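Local coordinates for uncharacterized protein (Leptotrichia buccalis, PDB 3T8K) that is of unknown function but folds into stacked ankyrin-type helical hairpins, a scaffold that in other proteins commonly mediates protein-protein binding, at residues 57-62 against 97-102. Residues are numbered along the deposited sequence; the frame is centred on the assembly and turned at random.
Sequences ISMFLI and CKIFLE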
loop_
_atom_site.group_PDB
_atom_site.type_symbol
_atom_site.label_atom_id
_atom_site.label_comp_id
_atom_site.label_asym_id
_atom_site.label_seq_id
_atom_site.Cartn_x
_atom_site.Cartn_y
_atom_site.Cartn_z
ATOM N N ILE A 57 -16.393 8.850 1.729
ATOM C CA ILE A 57 -16.435 8.355 3.106
ATOM C C ILE A 57 -15.603 9.243 4.025
ATOM O O ILE A 57 -15.974 9.486 5.175
ATOM C CB ILE A 57 -15.919 6.899 3.204
ATOM C CG1 ILE A 57 -16.772 5.980 2.328
ATOM C CG2 ILE A 57 -15.897 6.429 4.652
ATOM C CD1 ILE A 57 -16.220 4.574 2.177
ATOM N N SER A 58 -14.462 9.719 3.521
ATOM C CA SER A 58 -13.603 10.568 4.333
ATOM C C SER A 58 -14.312 11.863 4.686
ATOM O O SER A 58 -14.312 12.288 5.843
ATOM C CB SER A 58 -12.288 10.886 3.610
ATOM O OG SER A 58 -11.395 9.790 3.675
HETATM N N MSE A 59 -14.901 12.495 3.674
HETATM C CA MSE A 59 -15.624 13.750 3.874
HETATM C C MSE A 59 -16.819 13.577 4.797
HETATM O O MSE A 59 -17.115 14.447 5.616
HETATM C CB MSE A 59 -16.072 14.323 2.535
HETATM C CG MSE A 59 -14.915 14.683 1.622
HETATM SE SE MSE A 59 -13.860 16.213 2.265
HETATM C CE MSE A 59 -13.032 15.487 3.863
ATOM N N PHE A 60 -17.507 12.451 4.661
ATOM C CA PHE A 60 -18.649 12.169 5.519
ATOM C C PHE A 60 -18.215 12.118 6.983
ATOM O O PHE A 60 -18.807 12.778 7.838
ATOM C CB PHE A 60 -19.311 10.858 5.101
ATOM C CG PHE A 60 -20.397 10.395 6.044
ATOM C CD1 PHE A 60 -21.713 10.777 5.847
ATOM C CD2 PHE A 60 -20.094 9.584 7.123
ATOM C CE1 PHE A 60 -22.719 10.351 6.710
ATOM C CE2 PHE A 60 -21.092 9.151 7.992
ATOM C CZ PHE A 60 -22.408 9.539 7.785
ATOM N N LEU A 61 -17.171 11.344 7.262
ATOM C CA LEU A 61 -16.666 11.178 8.624
ATOM C C LEU A 61 -16.073 12.450 9.192
ATOM O O LEU A 61 -16.325 12.796 10.341
ATOM C CB LEU A 61 -15.619 10.064 8.685
ATOM C CG LEU A 61 -16.216 8.663 8.547
ATOM C CD1 LEU A 61 -15.127 7.619 8.409
ATOM C CD2 LEU A 61 -17.125 8.354 9.731
ATOM N N ILE A 62 -15.253 13.134 8.398
ATOM C CA ILE A 62 -14.706 14.405 8.845
ATOM C C ILE A 62 -15.818 15.381 9.225
ATOM O O ILE A 62 -15.742 16.048 10.258
ATOM C CB ILE A 62 -13.773 15.034 7.795
ATOM C CG1 ILE A 62 -12.507 14.189 7.675
ATOM C CG2 ILE A 62 -13.417 16.464 8.188
ATOM C CD1 ILE A 62 -11.605 14.611 6.553
ATOM N N CYS A 97 -5.705 16.627 2.235
ATOM C CA CYS A 97 -4.539 17.194 2.917
ATOM C C CYS A 97 -4.853 18.584 3.477
ATOM O O CYS A 97 -4.546 18.878 4.628
ATOM C CB CYS A 97 -3.312 17.255 1.995
ATOM S SG CYS A 97 -1.801 17.957 2.770
ATOM N N LYS A 98 -5.465 19.442 2.663
ATOM C CA LYS A 98 -5.839 20.772 3.125
ATOM C C LYS A 98 -6.708 20.708 4.384
ATOM O O LYS A 98 -6.507 21.459 5.338
ATOM C CB LYS A 98 -6.588 21.530 2.025
ATOM C CG LYS A 98 -7.101 22.898 2.436
ATOM C CD LYS A 98 -7.530 23.701 1.209
ATOM C CE LYS A 98 -9.033 23.743 1.055
ATOM N NZ LYS A 98 -9.627 24.925 1.752
ATOM N N ILE A 99 -7.691 19.821 4.372
ATOM C CA ILE A 99 -8.624 19.720 5.488
ATOM C C ILE A 99 -7.937 19.177 6.737
ATOM O O ILE A 99 -8.181 19.656 7.847
ATOM C CB ILE A 99 -9.831 18.847 5.117
ATOM C CG1 ILE A 99 -10.675 19.560 4.056
ATOM C CG2 ILE A 99 -10.676 18.540 6.344
ATOM C CD1 ILE A 99 -11.729 18.669 3.454
ATOM N N PHE A 100 -7.077 18.178 6.564
ATOM C CA PHE A 100 -6.346 17.628 7.701
ATOM C C PHE A 100 -5.489 18.708 8.358
ATOM O O PHE A 100 -5.406 18.780 9.584
ATOM C CB PHE A 100 -5.456 16.454 7.294
ATOM C CG PHE A 100 -6.208 15.215 6.911
ATOM C CD1 PHE A 100 -7.566 15.103 7.142
ATOM C CD2 PHE A 100 -5.545 14.149 6.332
ATOM C CE1 PHE A 100 -8.256 13.945 6.793
ATOM C CE2 PHE A 100 -6.230 12.989 5.982
ATOM C CZ PHE A 100 -7.584 12.894 6.204
ATOM N N LEU A 101 -4.831 19.533 7.542
ATOM C CA LEU A 101 -4.004 20.609 8.071
ATOM C C LEU A 101 -4.844 21.640 8.815
ATOM O O LEU A 101 -4.463 22.102 9.890
ATOM C CB LEU A 101 -3.198 21.285 6.955
ATOM C CG LEU A 101 -2.093 20.428 6.335
ATOM C CD1 LEU A 101 -1.410 21.145 5.162
ATOM C CD2 LEU A 101 -1.057 20.046 7.381
ATOM N N GLU A 102 -5.985 22.004 8.238
ATOM C CA GLU A 102 -6.857 22.996 8.848
ATOM C C GLU A 102 -7.391 22.499 10.183
ATOM O O GLU A 102 -7.634 23.289 11.094
ATOM C CB GLU A 102 -8.012 23.356 7.909
ATOM C CG GLU A 102 -7.563 24.111 6.667
ATOM C CD GLU A 102 -8.665 24.275 5.637
ATOM O OE1 GLU A 102 -9.667 23.531 5.710
ATOM O OE2 GLU A 102 -8.520 25.149 4.752
#
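Ile62 and Met59 (modelled as selenomethionine) meet Ile99 and Phe100 where helices 51-63 and 90-102 run side by side. All contacts between the two segments are apolar. Ile62 touches both partners on the second helix. Its CD1 comes to the edge of the Phe100 ring, near the ring plane, 3.4 Å from CE1. The two side chains cross at about a right angle. The CG2 branches of Ile62 and Ile99 meet at 3.9 Å. In Ile62 chi1 (-69°) sets CG1 beside the backbone N and CG2 anti to it, aiming CD1 at Phe100 and CG2 at Ile99.

Met59 and Ile99 reach for each other tip to tip. SE of Met59 lies 3.5 Å from CD1 of Ile99, and the Met59 methyl CE is as close, a tight fit. Bends at chi2 and chi3 bring this end nearer to Ile99.

No hydrogen bond or salt bridge joins the segments. Within its own helix Lys98 NZ makes a salt bridge to Glu102 OE2 (3.2 Å), on the syn side but 26° out of the carboxylate plane. Ile62 also packs on Ile68, while Leu61 faces helix 41-45 and Cys97 faces helix 79-85.

The segment axes come no closer than 12.1 Å, at 20° to each other. Branched, aromatic and selenomethionine side chains bridge this separation in the ankyrin-type stack by apolar packing, without directional bonds.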